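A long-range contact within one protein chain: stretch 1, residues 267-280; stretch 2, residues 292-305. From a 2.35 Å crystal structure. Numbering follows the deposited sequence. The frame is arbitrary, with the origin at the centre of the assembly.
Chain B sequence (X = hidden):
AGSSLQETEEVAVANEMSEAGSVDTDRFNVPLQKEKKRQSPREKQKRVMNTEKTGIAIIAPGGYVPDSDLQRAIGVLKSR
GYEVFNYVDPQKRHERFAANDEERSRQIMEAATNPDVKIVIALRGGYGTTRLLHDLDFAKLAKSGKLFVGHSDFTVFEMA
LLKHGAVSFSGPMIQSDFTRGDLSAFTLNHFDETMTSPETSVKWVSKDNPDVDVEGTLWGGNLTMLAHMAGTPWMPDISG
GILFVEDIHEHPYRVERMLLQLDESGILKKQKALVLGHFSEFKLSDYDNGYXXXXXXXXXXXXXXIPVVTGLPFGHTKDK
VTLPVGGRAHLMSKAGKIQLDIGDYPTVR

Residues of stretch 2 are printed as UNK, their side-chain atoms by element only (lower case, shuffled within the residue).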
# COMPACT_ATOMS: atom_id res chain seq x y z
N ILE B 267 -8.84 10.24 6.66
CA ILE B 267 -8.47 9.81 8.00
C ILE B 267 -7.69 10.90 8.73
O ILE B 267 -7.91 11.16 9.91
CB ILE B 267 -7.69 8.49 7.93
CG1 ILE B 267 -8.48 7.44 7.16
CG2 ILE B 267 -7.36 7.99 9.34
CD1 ILE B 267 -9.83 7.13 7.75
N LEU B 268 -6.76 11.55 8.03
CA LEU B 268 -5.89 12.53 8.68
C LEU B 268 -6.63 13.82 9.03
O LEU B 268 -6.21 14.54 9.94
CB LEU B 268 -4.69 12.85 7.79
CG LEU B 268 -3.88 11.65 7.29
CD1 LEU B 268 -2.65 12.11 6.52
CD2 LEU B 268 -3.48 10.75 8.45
N LYS B 269 -7.72 14.12 8.32
CA LYS B 269 -8.43 15.38 8.55
C LYS B 269 -9.13 15.40 9.90
O LYS B 269 -9.36 16.48 10.47
CB LYS B 269 -9.44 15.62 7.43
CG LYS B 269 -8.86 15.51 6.03
CD LYS B 269 -9.95 15.62 4.98
CE LYS B 269 -9.41 15.36 3.58
NZ LYS B 269 -8.35 16.35 3.20
N LYS B 270 -9.48 14.23 10.44
CA LYS B 270 -10.23 14.16 11.69
C LYS B 270 -9.34 14.12 12.92
O LYS B 270 -9.79 14.52 14.00
CB LYS B 270 -11.13 12.92 11.69
CG LYS B 270 -11.82 12.64 10.36
CD LYS B 270 -12.76 11.45 10.46
CE LYS B 270 -13.18 10.96 9.09
NZ LYS B 270 -13.72 12.05 8.24
N GLN B 271 -8.10 13.67 12.79
CA GLN B 271 -7.22 13.53 13.94
C GLN B 271 -6.76 14.91 14.43
O GLN B 271 -6.90 15.93 13.74
CB GLN B 271 -6.01 12.66 13.59
CG GLN B 271 -6.37 11.37 12.87
CD GLN B 271 -7.35 10.52 13.66
OE1 GLN B 271 -7.22 10.37 14.87
NE2 GLN B 271 -8.33 9.95 12.97
N LYS B 272 -6.20 14.93 15.64
CA LYS B 272 -5.71 16.16 16.23
C LYS B 272 -4.25 16.43 15.91
O LYS B 272 -3.84 17.60 15.84
CB LYS B 272 -5.91 16.14 17.75
CG LYS B 272 -7.37 16.18 18.18
CD LYS B 272 -7.50 16.22 19.70
CE LYS B 272 -8.96 16.32 20.12
NZ LYS B 272 -9.11 16.31 21.60
N ALA B 273 -3.45 15.38 15.72
CA ALA B 273 -2.04 15.55 15.41
C ALA B 273 -1.51 14.25 14.82
O ALA B 273 -2.00 13.16 15.13
CB ALA B 273 -1.22 15.94 16.65
N LEU B 274 -0.50 14.38 13.96
CA LEU B 274 0.17 13.24 13.34
C LEU B 274 1.57 13.12 13.92
O LEU B 274 2.34 14.08 13.89
CB LEU B 274 0.23 13.41 11.82
CG LEU B 274 1.00 12.33 11.05
CD1 LEU B 274 0.34 10.97 11.22
CD2 LEU B 274 1.13 12.69 9.58
N VAL B 275 1.89 11.95 14.45
CA VAL B 275 3.18 11.68 15.07
C VAL B 275 3.94 10.71 14.17
O VAL B 275 3.41 9.66 13.78
CB VAL B 275 3.03 11.12 16.49
CG1 VAL B 275 4.39 10.96 17.15
CG2 VAL B 275 2.13 12.02 17.32
N LEU B 276 5.19 11.06 13.85
CA LEU B 276 6.03 10.26 12.97
C LEU B 276 7.04 9.49 13.81
O LEU B 276 7.84 10.09 14.54
CB LEU B 276 6.74 11.13 11.94
CG LEU B 276 6.09 11.24 10.56
CD1 LEU B 276 4.64 11.69 10.67
CD2 LEU B 276 6.88 12.19 9.67
N GLY B 277 7.00 8.16 13.71
CA GLY B 277 7.96 7.31 14.38
C GLY B 277 9.24 7.16 13.59
O GLY B 277 9.64 8.04 12.83
N HIS B 278 9.90 6.01 13.77
CA HIS B 278 11.15 5.74 13.07
C HIS B 278 10.87 5.28 11.65
O HIS B 278 10.10 4.35 11.42
CB HIS B 278 11.96 4.68 13.82
CG HIS B 278 12.70 5.21 15.01
ND1 HIS B 278 13.67 6.18 14.91
CD2 HIS B 278 12.61 4.89 16.32
CE1 HIS B 278 14.14 6.44 16.12
NE2 HIS B 278 13.52 5.67 16.99
N PHE B 279 11.50 5.96 10.69
CA PHE B 279 11.51 5.56 9.28
C PHE B 279 12.98 5.38 8.91
O PHE B 279 13.65 6.33 8.50
CB PHE B 279 10.82 6.59 8.39
CG PHE B 279 9.33 6.67 8.59
CD1 PHE B 279 8.48 5.94 7.78
CD2 PHE B 279 8.79 7.47 9.58
CE1 PHE B 279 7.11 6.00 7.96
CE2 PHE B 279 7.42 7.54 9.76
CZ PHE B 279 6.58 6.81 8.95
N SER B 280 13.48 4.16 9.07
CA SER B 280 14.90 3.87 8.96
C SER B 280 15.20 3.05 7.72
O SER B 280 14.30 2.55 7.04
CB SER B 280 15.40 3.14 10.21
OG SER B 280 14.69 1.93 10.42
N UNK B 292 14.21 14.23 0.05
CA UNK B 292 14.54 13.35 1.17
C UNK B 292 13.38 13.40 2.16
O UNK B 292 12.24 13.70 1.79
c UNK B 292 15.96 15.26 2.07
c UNK B 292 15.88 13.77 1.80
o UNK B 292 17.03 15.73 2.49
o UNK B 292 14.95 15.96 1.85
N UNK B 293 13.66 13.10 3.43
CA UNK B 293 12.62 13.12 4.45
C UNK B 293 12.23 14.55 4.82
O UNK B 293 11.06 14.81 5.11
c UNK B 293 11.94 11.85 6.55
c UNK B 293 11.37 12.67 7.51
c UNK B 293 11.45 10.57 6.39
c UNK B 293 13.07 12.35 5.69
c UNK B 293 10.41 10.10 7.17
c UNK B 293 10.33 12.21 8.30
c UNK B 293 9.85 10.93 8.12
N UNK B 294 13.19 15.47 4.81
CA UNK B 294 12.89 16.86 5.15
C UNK B 294 12.02 17.51 4.07
O UNK B 294 11.07 18.24 4.39
o UNK B 294 14.37 16.78 7.57
c UNK B 294 14.18 17.65 5.35
c UNK B 294 14.95 17.20 6.57
n UNK B 294 16.27 17.29 6.50
N UNK B 295 12.34 17.27 2.80
CA UNK B 295 11.54 17.84 1.72
C UNK B 295 10.15 17.23 1.68
O UNK B 295 9.19 17.89 1.26
c UNK B 295 12.24 17.64 0.38
N UNK B 296 10.01 15.98 2.12
CA UNK B 296 8.71 15.33 2.18
C UNK B 296 7.91 15.84 3.38
O UNK B 296 6.71 16.06 3.28
c UNK B 296 7.57 13.03 2.26
c UNK B 296 8.18 11.58 4.78
se UNK B 296 6.81 12.75 4.04
c UNK B 296 8.88 13.81 2.26
N UNK B 297 8.61 16.02 4.50
CA UNK B 297 7.95 16.51 5.71
C UNK B 297 7.46 17.94 5.52
O UNK B 297 6.38 18.30 6.01
c UNK B 297 9.49 16.85 9.29
c UNK B 297 8.36 16.80 8.27
c UNK B 297 7.27 15.83 8.70
c UNK B 297 8.91 16.42 6.89
N UNK B 298 8.23 18.77 4.82
CA UNK B 298 7.80 20.14 4.57
C UNK B 298 6.61 20.18 3.63
O UNK B 298 5.69 20.99 3.81
c UNK B 298 8.96 20.96 4.00
o UNK B 298 8.58 22.30 3.76
N UNK B 299 6.60 19.31 2.61
CA UNK B 299 5.44 19.23 1.73
C UNK B 299 4.24 18.62 2.44
O UNK B 299 3.09 18.98 2.14
c UNK B 299 1.69 17.34 -2.21
c UNK B 299 2.86 17.97 -1.82
c UNK B 299 4.65 19.30 -1.63
c UNK B 299 1.94 15.88 -0.30
c UNK B 299 3.58 17.58 -0.67
c UNK B 299 4.72 18.44 -0.57
c UNK B 299 5.79 18.41 0.48
n UNK B 299 3.53 19.03 -2.38
c UNK B 299 1.24 16.30 -1.44
c UNK B 299 3.10 16.51 0.09
N UNK B 300 4.47 17.71 3.38
CA UNK B 300 3.37 17.11 4.13
C UNK B 300 2.72 18.13 5.05
O UNK B 300 1.49 18.21 5.11
c UNK B 300 3.49 14.22 6.75
c UNK B 300 3.88 15.91 4.93
c UNK B 300 2.83 15.12 5.71
c UNK B 300 1.96 14.30 4.76
N UNK B 301 3.52 18.92 5.76
CA UNK B 301 2.97 19.92 6.67
C UNK B 301 2.26 21.04 5.92
O UNK B 301 1.32 21.64 6.44
c UNK B 301 7.45 19.17 10.96
n UNK B 301 8.35 20.08 10.59
c UNK B 301 4.08 20.48 7.56
n UNK B 301 7.74 18.33 11.95
n UNK B 301 6.28 19.10 10.34
c UNK B 301 5.87 19.97 9.25
c UNK B 301 4.59 19.49 8.59
N UNK B 302 2.69 21.33 4.69
CA UNK B 302 1.99 22.32 3.88
C UNK B 302 0.66 21.77 3.36
O UNK B 302 -0.31 22.52 3.22
o UNK B 302 4.04 23.40 3.18
c UNK B 302 2.86 22.77 2.71
N UNK B 303 0.60 20.47 3.08
CA UNK B 303 -0.63 19.86 2.60
C UNK B 303 -1.60 19.58 3.74
O UNK B 303 -2.78 19.93 3.66
c UNK B 303 -0.32 18.57 1.84
c UNK B 303 -2.67 17.08 -1.37
n UNK B 303 -2.30 18.09 -0.58
n UNK B 303 -2.34 17.08 -2.65
n UNK B 303 -3.38 16.08 -0.86
c UNK B 303 -2.61 18.18 0.84
c UNK B 303 -1.50 17.61 1.71
N UNK B 304 -1.12 18.95 4.81
CA UNK B 304 -1.99 18.56 5.91
C UNK B 304 -2.49 19.77 6.68
O UNK B 304 -1.82 20.81 6.76
c UNK B 304 -1.98 15.64 5.45
c UNK B 304 -1.28 17.60 6.85
c UNK B 304 -0.44 15.30 7.40
c UNK B 304 -0.86 16.24 6.28
N UNK B 305 -3.68 19.63 7.27
CA UNK B 305 -4.26 20.66 8.12
C UNK B 305 -4.00 20.42 9.60
O UNK B 305 -4.29 21.31 10.41
c UNK B 305 -5.77 20.75 7.87
o UNK B 305 -6.40 19.51 8.13

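Position 292 carries two carbons, the second holding two oxygens, and lies out of reach of stretch 1: Asp-292. It is the N-cap, its OD1 accepting from the backbone N of residue 295 at 3.1 Å, so it caps the start of the helix and takes no part in the contact.

Position 293 has one carbon and then a six-carbon ring, pointed toward the strand and touching Leu-276 and Phe-279; it is Phe-293. Phe-293 CZ lies 3.6 Å from Leu-276 CD2, and Phe-293 CE1 lies 3.7 Å from Phe-279 CB. Leu-276 CD2 meets the ring edge, while the two aromatic rings sit obliquely, centroids 5.7 Å apart and planes at 44°.

Position 294, two carbons with one oxygen and one nitrogen on the second, is Asn-294, exposed and far from the strand. Position 295, a single carbon, is Ala-295, also out of reach. At 296 an unbranched chain of two carbons, selenium and a last carbon marks selenomethionine, Met-296; its CA-to-CB bond points toward stretch 1, but its CE stays 5.1 Å from Leu-276 CD2, short of contact.

Position 297 has four carbons forked at the second. CA-to-CB points sideways, yet the end comes nearer, and one branch tip touches Leu-276. This is Leu-297, its CD1 3.8 Å from Leu-276 CD2.

A carbon and an oxygen at 298 give Ser-298, exposed. Fused five- and six-membered rings with one nitrogen at 299 give Trp-299, out of reach. Position 300 repeats the four-carbon fork, pointed toward the strand: Leu-300, with CD2 4.0 Å from Leu-274 CD2.

Position 301, three carbons, a nitrogen and a carbon bearing two more, is Arg-301, its guanidinium bonded elsewhere in the structure. At 302 a carbon and an oxygen make Ser-302, whose OG donates to Ser-298 O at 3.0 Å. The atoms at 303 again spell a guanidinium: Arg-303, without contact.

Position 304, another four-carbon fork just past the helix, touches two leucines: Leu-304, with CD1 3.7 Å from Leu-274 CD2 and CD2 3.7 Å from Leu-268 CD1. Position 305, one carbon and one oxygen, is Ser-305, exposed, its OG 4.6 Å from Lys-269 CA.

Strand and helix run nearly antiparallel (168°), 11.8 Å apart at closest approach, a gap filled by side chains. The helix side recurs every three or four residues (293, 297, 300, 304); it meets Leu-274, Leu-276 and Phe-279 on the strand, and Leu-268 before it. No hydrogen bond crosses; every pair within 4.5 Å is apolar, and 355 Å² is buried, both sides summed.

Stretch 2, residues 292-305: DFNAMLSWLRSRLS
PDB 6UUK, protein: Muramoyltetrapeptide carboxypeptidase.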